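Local coordinates for protein dihydrofolate reductase (Enterococcus faecalis, PDB 4M7U) that catalyses the NADPH-dependent reduction of 7,8-dihydrofolate to tetrahydrofolate, a step probably essential for making glycine, purines and DNA precursors, at residues I13-E18 against T124-T129; A148-V153 against H162-Y167; T47-R52 against G100-G105. All coordinates share one frame; numbering follows the deposited sequence.

Interaction 1 of 3, residues I13-E18 against T124-T129; sequences IWAQDE and TMIHET
Gln16 and Thr124 lie in the parallel pairing of strands 9-17 and 120-126, neighbours in the mixed sheet of the dihydrofolate reductase fold. The Gln16 backbone works in both directions: its N donates to Thr124 O at 3.0 Å, and its O receives Ile126 N at 2.8 Å. One step earlier Thr124 N bonds to Trp14 O. The Gln16 side chain starts with CG between the backbone N and the carbonyl carbon (chi1 67°) and runs on extended. Its OE1 takes Trp14 NE1 at 2.8 Å, in the indole plane and on a lone pair of the side-chain carbonyl oxygen, which fixes the turn of the amide and directs NE2 to Met125. The unbranched methionine can bend at chi2 and chi3, and its CE comes within 3.2 Å of Gln16 NE2. On the other face Thr124 CB rests against CB of Ala15, an NADP-binding residue, at 3.8 Å. Threonine suits this place because its CB packs on the small alanine while OG1 hydrogen-bonds Asp35 of helix 33-43. Beyond the strands Glu18 buries more surface in the contact than any other residue. Its N donates to Glu128 O over a long 3.3 Å, and its aliphatic CG also touches that oxygen. Asp17 holds the turn from beside it, OD1 receiving Gln19 N and Val21 N, and OD2 Phe130 N. The side chain of Glu18 runs obliquely across Thr129, OE2 coming 3.2 Å from Thr129 CG2.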
loop_
_atom_site.group_PDB
_atom_site.type_symbol
_atom_site.label_atom_id
_atom_site.label_comp_id
_atom_site.label_asym_id
_atom_site.label_seq_id
_atom_site.Cartn_x
_atom_site.Cartn_y
_atom_site.Cartn_z
ATOM N N ILE A 13 -2.199 0.595 -2.494
ATOM C CA ILE A 13 -1.290 0.305 -3.601
ATOM C C ILE A 13 -0.350 -0.843 -3.248
ATOM O O ILE A 13 0.213 -0.888 -2.151
ATOM C CB ILE A 13 -0.469 1.544 -4.016
ATOM C CG1 ILE A 13 0.374 1.227 -5.255
ATOM C CG2 ILE A 13 0.447 1.965 -2.898
ATOM C CD1 ILE A 13 0.979 2.451 -5.901
ATOM N N TRP A 14 -0.193 -1.794 -4.161
ATOM C CA TRP A 14 0.706 -2.904 -3.893
ATOM C C TRP A 14 1.086 -3.608 -5.173
ATOM O O TRP A 14 0.429 -3.432 -6.208
ATOM C CB TRP A 14 0.101 -3.894 -2.879
ATOM C CG TRP A 14 -0.955 -4.812 -3.422
ATOM C CD1 TRP A 14 -0.790 -6.109 -3.837
ATOM C CD2 TRP A 14 -2.347 -4.495 -3.617
ATOM N NE1 TRP A 14 -1.996 -6.615 -4.276
ATOM C CE2 TRP A 14 -2.955 -5.650 -4.157
ATOM C CE3 TRP A 14 -3.123 -3.355 -3.378
ATOM C CZ2 TRP A 14 -4.331 -5.689 -4.452
ATOM C CZ3 TRP A 14 -4.476 -3.392 -3.678
ATOM C CH2 TRP A 14 -5.070 -4.558 -4.213
ATOM N N ALA A 15 2.170 -4.377 -5.093
ATOM C CA ALA A 15 2.537 -5.303 -6.151
ATOM C C ALA A 15 2.447 -6.705 -5.572
ATOM O O ALA A 15 2.809 -6.933 -4.408
ATOM C CB ALA A 15 3.943 -5.028 -6.651
ATOM N N GLN A 16 1.951 -7.641 -6.375
ATOM C CA GLN A 16 1.927 -9.050 -5.989
ATOM C C GLN A 16 2.250 -9.932 -7.192
ATOM O O GLN A 16 2.114 -9.485 -8.348
ATOM C CB GLN A 16 0.546 -9.423 -5.439
ATOM C CG GLN A 16 -0.548 -9.380 -6.496
ATOM C CD GLN A 16 -1.874 -9.865 -5.979
ATOM O OE1 GLN A 16 -2.520 -9.199 -5.162
ATOM N NE2 GLN A 16 -2.296 -11.037 -6.451
ATOM N N ASP A 17 2.644 -11.183 -6.915
ATOM C CA ASP A 17 2.904 -12.174 -7.965
ATOM C C ASP A 17 1.628 -12.976 -8.259
ATOM O O ASP A 17 0.589 -12.720 -7.652
ATOM C CB ASP A 17 4.115 -13.068 -7.612
ATOM C CG ASP A 17 3.781 -14.204 -6.650
ATOM O OD1 ASP A 17 2.639 -14.262 -6.097
ATOM O OD2 ASP A 17 4.694 -15.053 -6.429
ATOM N N GLU A 18 1.684 -13.934 -9.175
ATOM C CA GLU A 18 0.450 -14.641 -9.545
ATOM C C GLU A 18 -0.092 -15.580 -8.439
ATOM O O GLU A 18 -1.205 -16.089 -8.542
ATOM C CB GLU A 18 0.596 -15.353 -10.903
ATOM C CG GLU A 18 1.848 -16.172 -11.044
ATOM C CD GLU A 18 2.137 -16.611 -12.487
ATOM O OE1 GLU A 18 1.532 -16.052 -13.443
ATOM O OE2 GLU A 18 2.987 -17.517 -12.664
ATOM N N THR A 124 -0.193 -3.830 -8.954
ATOM C CA THR A 124 0.732 -4.280 -9.994
ATOM C C THR A 124 0.755 -5.800 -9.973
ATOM O O THR A 124 1.269 -6.409 -9.031
ATOM C CB THR A 124 2.157 -3.770 -9.759
ATOM O OG1 THR A 124 2.162 -2.334 -9.794
ATOM C CG2 THR A 124 3.106 -4.322 -10.841
ATOM N N MET A 125 0.171 -6.417 -10.991
ATOM C CA MET A 125 0.113 -7.880 -11.067
ATOM C C MET A 125 1.338 -8.392 -11.827
ATOM O O MET A 125 1.512 -8.102 -13.015
ATOM C CB MET A 125 -1.198 -8.321 -11.743
ATOM C CG MET A 125 -1.367 -9.841 -11.877
ATOM S SD MET A 125 -1.056 -10.772 -10.353
ATOM C CE MET A 125 -2.673 -10.788 -9.646
ATOM N N ILE A 126 2.201 -9.129 -11.135
ATOM C CA ILE A 126 3.424 -9.635 -11.748
ATOM C C ILE A 126 3.247 -11.102 -12.140
ATOM O O ILE A 126 2.998 -11.969 -11.289
ATOM C CB ILE A 126 4.623 -9.484 -10.787
ATOM C CG1 ILE A 126 4.740 -8.024 -10.307
ATOM C CG2 ILE A 126 5.892 -9.922 -11.456
ATOM C CD1 ILE A 126 5.848 -7.801 -9.254
ATOM N N HIS A 127 3.383 -11.375 -13.433
ATOM C CA HIS A 127 3.090 -12.699 -13.972
ATOM C C HIS A 127 4.312 -13.611 -13.887
ATOM O O HIS A 127 4.982 -13.899 -14.880
ATOM C CB HIS A 127 2.554 -12.588 -15.400
ATOM C CG HIS A 127 1.412 -11.626 -15.527
ATOM N ND1 HIS A 127 0.160 -11.877 -15.001
ATOM C CD2 HIS A 127 1.341 -10.408 -16.120
ATOM C CE1 HIS A 127 -0.636 -10.854 -15.274
ATOM N NE2 HIS A 127 0.046 -9.955 -15.945
ATOM N N GLU A 128 4.590 -14.042 -12.665
ATOM C CA GLU A 128 5.701 -14.924 -12.365
ATOM C C GLU A 128 5.440 -15.403 -10.951
ATOM O O GLU A 128 4.667 -14.780 -10.204
ATOM C CB GLU A 128 7.041 -14.174 -12.459
ATOM C CG GLU A 128 8.287 -15.069 -12.479
ATOM C CD GLU A 128 8.034 -16.389 -13.195
ATOM O OE1 GLU A 128 8.255 -16.452 -14.421
ATOM O OE2 GLU A 128 7.600 -17.363 -12.537
ATOM N N THR A 129 6.055 -16.517 -10.575
ATOM C CA THR A 129 5.893 -17.002 -9.206
ATOM C C THR A 129 7.202 -16.894 -8.438
ATOM O O THR A 129 8.267 -17.219 -8.967
ATOM C CB THR A 129 5.378 -18.450 -9.144
ATOM O OG1 THR A 129 6.319 -19.320 -9.777
ATOM C CG2 THR A 129 4.055 -18.564 -9.837
HETATM O O HOH W 1 5.352 -18.915 -13.905
#

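Interaction 2 of 3, residues A148-V153 against H162-Y167; sequences ATVPGV and HDYETY
Val150 and Tyr164 face each other as a hydrogen-bonded antiparallel pair in the beta hairpin of strands 144-151 and 162-169, the former at an edge of the main sheet. Val150 places CG1 between its backbone N and carbonyl carbon (chi1 59°), and this branch meets Tyr164 CB at 3.7 Å. Farther out, the edge of the tyrosine ring brings CE1 to 3.8 Å from Gly152 CA. Gly152 also lies over one face of the His162 ring, its CA only 3.2 Å from His162 NE2; glycine suits the place, because a beta carbon would run into the imidazole. The ring is held by ND1, bonded to Tyr160 O, and the strands by Gly152 N donating to His162 O at 2.8 Å.

On the sheet face opposite Val150 and Tyr164, Thr149 turns OG1 anti to its backbone N (chi1 -171°), beside the extended Glu165 chain and pointing the same way. This small hydroxyl joins the acidic residues through two waters, one reaching Asp163 OD1 and the other Glu165 OE2. The second oxygen of Glu165, OE1, forms a salt bridge with Arg123 and also accepts the Tyr167 hydroxyl: OH stands 2.6 Å from OE1, above the carboxylate plane.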
loop_
_atom_site.group_PDB
_atom_site.type_symbol
_atom_site.label_atom_id
_atom_site.label_comp_id
_atom_site.label_asym_id
_atom_site.label_seq_id
_atom_site.Cartn_x
_atom_site.Cartn_y
_atom_site.Cartn_z
ATOM N N ALA A 148 -9.236 0.187 -15.129
ATOM C CA ALA A 148 -8.100 0.427 -16.003
ATOM C C ALA A 148 -7.062 -0.689 -15.894
ATOM O O ALA A 148 -6.938 -1.348 -14.850
ATOM C CB ALA A 148 -7.468 1.787 -15.713
ATOM N N THR A 149 -6.336 -0.902 -16.986
ATOM C CA THR A 149 -5.234 -1.846 -17.000
ATOM C C THR A 149 -4.263 -1.446 -18.094
ATOM O O THR A 149 -4.682 -1.061 -19.196
ATOM C CB THR A 149 -5.717 -3.324 -17.166
ATOM O OG1 THR A 149 -4.618 -4.220 -16.957
ATOM C CG2 THR A 149 -6.349 -3.569 -18.549
ATOM N N VAL A 150 -2.972 -1.489 -17.771
ATOM C CA VAL A 150 -1.919 -1.235 -18.759
ATOM C C VAL A 150 -0.736 -2.190 -18.545
ATOM O O VAL A 150 -0.245 -2.359 -17.418
ATOM C CB VAL A 150 -1.458 0.251 -18.742
ATOM C CG1 VAL A 150 -0.931 0.632 -17.390
ATOM C CG2 VAL A 150 -0.380 0.506 -19.787
ATOM N N PRO A 151 -0.291 -2.846 -19.624
ATOM C CA PRO A 151 0.833 -3.776 -19.482
ATOM C C PRO A 151 2.112 -3.002 -19.222
ATOM O O PRO A 151 2.248 -1.894 -19.726
ATOM C CB PRO A 151 0.898 -4.460 -20.854
ATOM C CG PRO A 151 0.272 -3.484 -21.789
ATOM C CD PRO A 151 -0.802 -2.788 -21.005
ATOM N N GLY A 152 3.031 -3.559 -18.442
ATOM C CA GLY A 152 4.286 -2.874 -18.203
ATOM C C GLY A 152 5.342 -3.273 -19.220
ATOM O O GLY A 152 5.330 -4.398 -19.747
ATOM N N VAL A 153 6.263 -2.352 -19.493
ATOM C CA VAL A 153 7.348 -2.620 -20.437
ATOM C C VAL A 153 8.485 -3.427 -19.803
ATOM O O VAL A 153 9.013 -3.050 -18.755
ATOM C CB VAL A 153 7.917 -1.306 -21.000
ATOM C CG1 VAL A 153 9.073 -1.589 -21.953
ATOM C CG2 VAL A 153 6.816 -0.523 -21.699
ATOM N N HIS A 162 4.146 -7.895 -16.544
ATOM C CA HIS A 162 3.351 -7.378 -15.443
ATOM C C HIS A 162 2.257 -6.451 -15.951
ATOM O O HIS A 162 2.354 -5.928 -17.067
ATOM C CB HIS A 162 4.261 -6.684 -14.413
ATOM C CG HIS A 162 5.105 -5.582 -14.985
ATOM N ND1 HIS A 162 6.234 -5.823 -15.744
ATOM C CD2 HIS A 162 4.990 -4.232 -14.900
ATOM C CE1 HIS A 162 6.774 -4.673 -16.103
ATOM N NE2 HIS A 162 6.050 -3.694 -15.609
ATOM N N ASP A 163 1.206 -6.286 -15.145
ATOM C CA ASP A 163 0.139 -5.342 -15.454
ATOM C C ASP A 163 -0.051 -4.361 -14.312
ATOM O O ASP A 163 0.078 -4.729 -13.136
ATOM C CB ASP A 163 -1.186 -6.062 -15.766
ATOM C CG ASP A 163 -1.132 -6.832 -17.074
ATOM O OD1 ASP A 163 -1.167 -6.193 -18.149
ATOM O OD2 ASP A 163 -1.022 -8.073 -17.033
ATOM N N TYR A 164 -0.320 -3.105 -14.670
ATOM C CA TYR A 164 -0.717 -2.096 -13.704
ATOM C C TYR A 164 -2.237 -1.936 -13.754
ATOM O O TYR A 164 -2.790 -1.447 -14.759
ATOM C CB TYR A 164 -0.046 -0.760 -14.030
ATOM C CG TYR A 164 1.462 -0.777 -13.903
ATOM C CD1 TYR A 164 2.271 -1.034 -15.005
ATOM C CD2 TYR A 164 2.082 -0.519 -12.676
ATOM C CE1 TYR A 164 3.664 -1.044 -14.891
ATOM C CE2 TYR A 164 3.479 -0.524 -12.555
ATOM C CZ TYR A 164 4.257 -0.789 -13.662
ATOM O OH TYR A 164 5.639 -0.794 -13.541
ATOM N N GLU A 165 -2.912 -2.325 -12.671
ATOM C CA GLU A 165 -4.365 -2.315 -12.652
ATOM C C GLU A 165 -4.939 -1.269 -11.695
ATOM O O GLU A 165 -4.361 -0.993 -10.644
ATOM C CB GLU A 165 -4.890 -3.700 -12.256
ATOM C CG GLU A 165 -4.337 -4.844 -13.091
ATOM C CD GLU A 165 -4.842 -6.193 -12.612
ATOM O OE1 GLU A 165 -5.259 -6.291 -11.426
ATOM O OE2 GLU A 165 -4.835 -7.155 -13.417
ATOM N N THR A 166 -6.097 -0.716 -12.054
ATOM C CA THR A 166 -6.829 0.193 -11.174
ATOM C C THR A 166 -8.236 -0.342 -10.906
ATOM O O THR A 166 -8.946 -0.708 -11.847
ATOM C CB THR A 166 -6.934 1.591 -11.809
ATOM O OG1 THR A 166 -5.623 2.042 -12.179
ATOM C CG2 THR A 166 -7.571 2.599 -10.831
ATOM N N TYR A 167 -8.637 -0.388 -9.635
ATOM C CA TYR A 167 -10.003 -0.782 -9.259
ATOM C C TYR A 167 -10.738 0.381 -8.574
ATOM O O TYR A 167 -10.129 1.156 -7.832
ATOM C CB TYR A 167 -9.985 -2.011 -8.344
ATOM C CG TYR A 167 -9.388 -3.254 -8.979
ATOM C CD1 TYR A 167 -8.013 -3.392 -9.117
ATOM C CD2 TYR A 167 -10.200 -4.283 -9.443
ATOM C CE1 TYR A 167 -7.463 -4.521 -9.687
ATOM C CE2 TYR A 167 -9.655 -5.420 -10.024
ATOM C CZ TYR A 167 -8.291 -5.528 -10.141
ATOM O OH TYR A 167 -7.733 -6.641 -10.713
HETATM O O HOH W 2 -3.024 -4.590 -19.017
HETATM O O HOH W 3 -4.967 -6.534 -16.062
HETATM O O HOH W 4 4.351 -6.821 -19.250
#

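Interaction 3 of 3, residues T47-R52 against G100-G105; sequences TLVLGR and GVTVIG. With NAP (NADP nicotinamide-adenine-dinucleotide phosphate), chain B.
The guanidinium of Arg52 meets the 2'-phosphate of NADP at its edge, with P2B in its plane. Arg52 follows strand 47-51, which runs parallel to strand 101-104 in the core of the mixed sheet of the dihydrofolate reductase fold. Two donors grip separate oxygens: NE lies 2.6 Å from O2X, and NH2 3.0 Å from O1X in a nearly straight bond (169°). A bend at chi3 (59°) places NE for this, and NH1 forms a salt bridge with Glu56. Arginine suits the site, offering several N-H groups and a charge that should balance the phosphate, the group that distinguishes NADP from NAD. Gly51, the N-cap of helix 52-57, lies so near the cofactor that a beta carbon would strike O5B, which suits a glycine here.

Four backbone bonds zip the strands together, among them Val49 N to Val103 O at 2.7 Å and Gly105 N to Val49 O at 2.8 Å. Buried branched residues fill both faces. Val49 CG2 packs on Thr102 CG2 at 3.6 Å and also meets CD1 of Ile104, directly across from Val49. Gly105 has no side chain to hinder the leucines, and Leu48 CD1 rests 3.9 Å from its CA.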
loop_
_atom_site.group_PDB
_atom_site.type_symbol
_atom_site.label_atom_id
_atom_site.label_comp_id
_atom_site.label_asym_id
_atom_site.label_seq_id
_atom_site.Cartn_x
_atom_site.Cartn_y
_atom_site.Cartn_z
ATOM N N THR A 47 0.535 10.846 1.938
ATOM C CA THR A 47 0.806 10.079 3.142
ATOM C C THR A 47 0.833 8.585 2.826
ATOM O O THR A 47 0.013 8.085 2.051
ATOM C CB THR A 47 -0.213 10.396 4.258
ATOM O OG1 THR A 47 -0.112 11.787 4.590
ATOM C CG2 THR A 47 0.086 9.566 5.508
ATOM N N LEU A 48 1.801 7.883 3.400
ATOM C CA LEU A 48 1.920 6.447 3.214
ATOM C C LEU A 48 1.723 5.740 4.572
ATOM O O LEU A 48 2.402 6.076 5.554
ATOM C CB LEU A 48 3.298 6.118 2.634
ATOM C CG LEU A 48 3.591 4.626 2.457
ATOM C CD1 LEU A 48 2.688 4.037 1.364
ATOM C CD2 LEU A 48 5.061 4.384 2.143
ATOM N N VAL A 49 0.797 4.782 4.627
ATOM C CA VAL A 49 0.503 4.041 5.865
ATOM C C VAL A 49 1.084 2.637 5.791
ATOM O O VAL A 49 0.784 1.894 4.856
ATOM C CB VAL A 49 -1.025 3.921 6.120
ATOM C CG1 VAL A 49 -1.301 3.152 7.421
ATOM C CG2 VAL A 49 -1.660 5.302 6.174
ATOM N N LEU A 50 1.907 2.273 6.776
ATOM C CA LEU A 50 2.554 0.961 6.799
ATOM C C LEU A 50 2.384 0.261 8.159
ATOM O O LEU A 50 2.592 0.877 9.209
ATOM C CB LEU A 50 4.051 1.102 6.504
ATOM C CG LEU A 50 4.500 1.705 5.176
ATOM C CD1 LEU A 50 6.027 1.845 5.156
ATOM C CD2 LEU A 50 4.040 0.801 4.048
ATOM N N GLY A 51 2.027 -1.025 8.144
ATOM C CA GLY A 51 2.033 -1.806 9.373
ATOM C C GLY A 51 3.462 -1.912 9.878
ATOM O O GLY A 51 4.411 -1.725 9.099
ATOM N N ARG A 52 3.637 -2.208 11.167
ATOM C CA ARG A 52 4.984 -2.243 11.744
ATOM C C ARG A 52 5.919 -3.218 11.028
ATOM O O ARG A 52 7.075 -2.877 10.747
ATOM C CB ARG A 52 4.944 -2.561 13.244
ATOM C CG ARG A 52 6.341 -2.773 13.839
ATOM C CD ARG A 52 6.294 -3.201 15.292
ATOM N NE ARG A 52 5.548 -4.447 15.472
ATOM C CZ ARG A 52 6.038 -5.658 15.220
ATOM N NH1 ARG A 52 7.280 -5.793 14.771
ATOM N NH2 ARG A 52 5.281 -6.734 15.407
ATOM N N GLY A 100 -4.301 15.712 1.133
ATOM C CA GLY A 100 -3.933 14.868 0.009
ATOM C C GLY A 100 -4.473 13.455 0.159
ATOM O O GLY A 100 -5.450 13.232 0.874
ATOM N N VAL A 101 -3.842 12.496 -0.508
ATOM C CA VAL A 101 -4.332 11.126 -0.472
ATOM C C VAL A 101 -3.582 10.353 0.621
ATOM O O VAL A 101 -2.376 10.542 0.815
ATOM C CB VAL A 101 -4.158 10.409 -1.852
ATOM C CG1 VAL A 101 -4.816 9.024 -1.831
ATOM C CG2 VAL A 101 -4.750 11.240 -2.985
ATOM N N THR A 102 -4.306 9.503 1.342
ATOM C CA THR A 102 -3.720 8.628 2.351
ATOM C C THR A 102 -3.566 7.250 1.717
ATOM O O THR A 102 -4.550 6.533 1.502
ATOM C CB THR A 102 -4.613 8.526 3.616
ATOM O OG1 THR A 102 -4.876 9.840 4.136
ATOM C CG2 THR A 102 -3.932 7.683 4.697
ATOM N N VAL A 103 -2.326 6.894 1.395
ATOM C CA VAL A 103 -2.054 5.666 0.670
ATOM C C VAL A 103 -1.758 4.543 1.642
ATOM O O VAL A 103 -0.899 4.673 2.532
ATOM C CB VAL A 103 -0.870 5.844 -0.278
ATOM C CG1 VAL A 103 -0.567 4.550 -0.984
ATOM C CG2 VAL A 103 -1.177 6.938 -1.292
ATOM N N ILE A 104 -2.494 3.450 1.495
ATOM C CA ILE A 104 -2.309 2.280 2.343
ATOM C C ILE A 104 -1.284 1.384 1.659
ATOM O O ILE A 104 -1.559 0.803 0.611
ATOM C CB ILE A 104 -3.627 1.492 2.532
ATOM C CG1 ILE A 104 -4.768 2.426 2.943
ATOM C CG2 ILE A 104 -3.440 0.399 3.567
ATOM C CD1 ILE A 104 -4.435 3.278 4.188
ATOM N N GLY A 105 -0.094 1.279 2.236
ATOM C CA GLY A 105 0.978 0.556 1.579
ATOM C C GLY A 105 1.204 -0.872 2.037
ATOM O O GLY A 105 2.111 -1.523 1.527
HETATM P PA NAP B . 2.030 -5.783 8.467
HETATM O O1A NAP B . 0.539 -5.638 8.032
HETATM O O2A NAP B . 2.956 -4.922 7.628
HETATM O O5B NAP B . 2.187 -5.300 9.948
HETATM C C5B NAP B . 1.452 -5.913 10.967
HETATM C C4B NAP B . 1.540 -5.130 12.239
HETATM O O4B NAP B . 1.074 -3.709 12.150
HETATM C C3B NAP B . 1.025 -5.684 13.546
HETATM O O3B NAP B . 1.600 -6.794 14.127
HETATM C C2B NAP B . 0.876 -4.456 14.362
HETATM O O2B NAP B . 1.966 -3.955 15.045
HETATM C C1B NAP B . 0.169 -3.614 13.322
HETATM N N9A NAP B . -1.187 -3.201 13.133
HETATM C C8A NAP B . -1.957 -3.589 12.116
HETATM N N7A NAP B . -3.273 -3.111 12.377
HETATM C C5A NAP B . -3.259 -2.451 13.608
HETATM C C6A NAP B . -4.272 -1.806 14.329
HETATM N N6A NAP B . -5.608 -1.755 13.796
HETATM N N1A NAP B . -3.964 -1.250 15.498
HETATM C C2A NAP B . -2.687 -1.293 15.997
HETATM N N3A NAP B . -1.679 -1.936 15.283
HETATM C C4A NAP B . -1.997 -2.496 14.105
HETATM O O3 NAP B . 2.505 -7.291 8.443
HETATM P PN NAP B . 1.895 -8.441 7.537
HETATM O O1N NAP B . 0.460 -8.799 8.037
HETATM O O2N NAP B . 1.838 -8.061 6.073
HETATM O O5D NAP B . 2.908 -9.648 7.687
HETATM C C5D NAP B . 4.249 -9.322 7.966
HETATM C C4D NAP B . 5.077 -10.325 8.749
HETATM O O4D NAP B . 4.442 -11.568 9.246
HETATM C C3D NAP B . 6.484 -10.703 8.286
HETATM O O3D NAP B . 7.536 -10.328 9.004
HETATM C C2D NAP B . 6.397 -12.164 7.944
HETATM O O2D NAP B . 7.525 -12.956 7.891
HETATM C C1D NAP B . 5.184 -12.700 8.675
HETATM N N1N NAP B . 4.491 -13.932 8.387
HETATM C C2N NAP B . 5.037 -15.278 8.454
HETATM C C3N NAP B . 4.128 -16.493 8.233
HETATM C C7N NAP B . 4.505 -17.741 8.947
HETATM O O7N NAP B . 4.941 -17.648 10.087
HETATM N N7N NAP B . 4.751 -18.930 8.199
HETATM C C4N NAP B . 2.729 -16.323 7.588
HETATM C C5N NAP B . 2.354 -14.849 7.274
HETATM C C6N NAP B . 3.335 -13.695 7.555
HETATM P P2B NAP B . 2.245 -4.514 16.488
HETATM O O1X NAP B . 2.488 -6.057 16.405
HETATM O O2X NAP B . 3.544 -3.831 17.018
HETATM O O3X NAP B . 1.049 -4.221 17.363
#

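How the interactions relate
All three interactions belong to one sheet. Interactions 1 and 2 are in direct touch, their centres 10 Å apart: Met125 N lies 2.7 Å from Asp163 O, probably hydrogen-bonded, and Tyr164 CD2 packs on Thr124 OG1 at 3.4 Å. Interaction 1 also joins interaction 3, although their centres are 19 Å apart, because strand 9-17 lies beside strand 101-104; Ile13 N probably bonds Ile104 O at 3.2 Å. Interactions 2 and 3 do not touch, their nearest atoms being about 11 Å apart. Through Gly51 and Arg52, interaction 3 borders the adenosine ribose and 2'-phosphate of NADP, interaction 1 contributes Trp14 and Ala15 to the cofactor pocket, and interaction 2 forms the sheet edge beyond them.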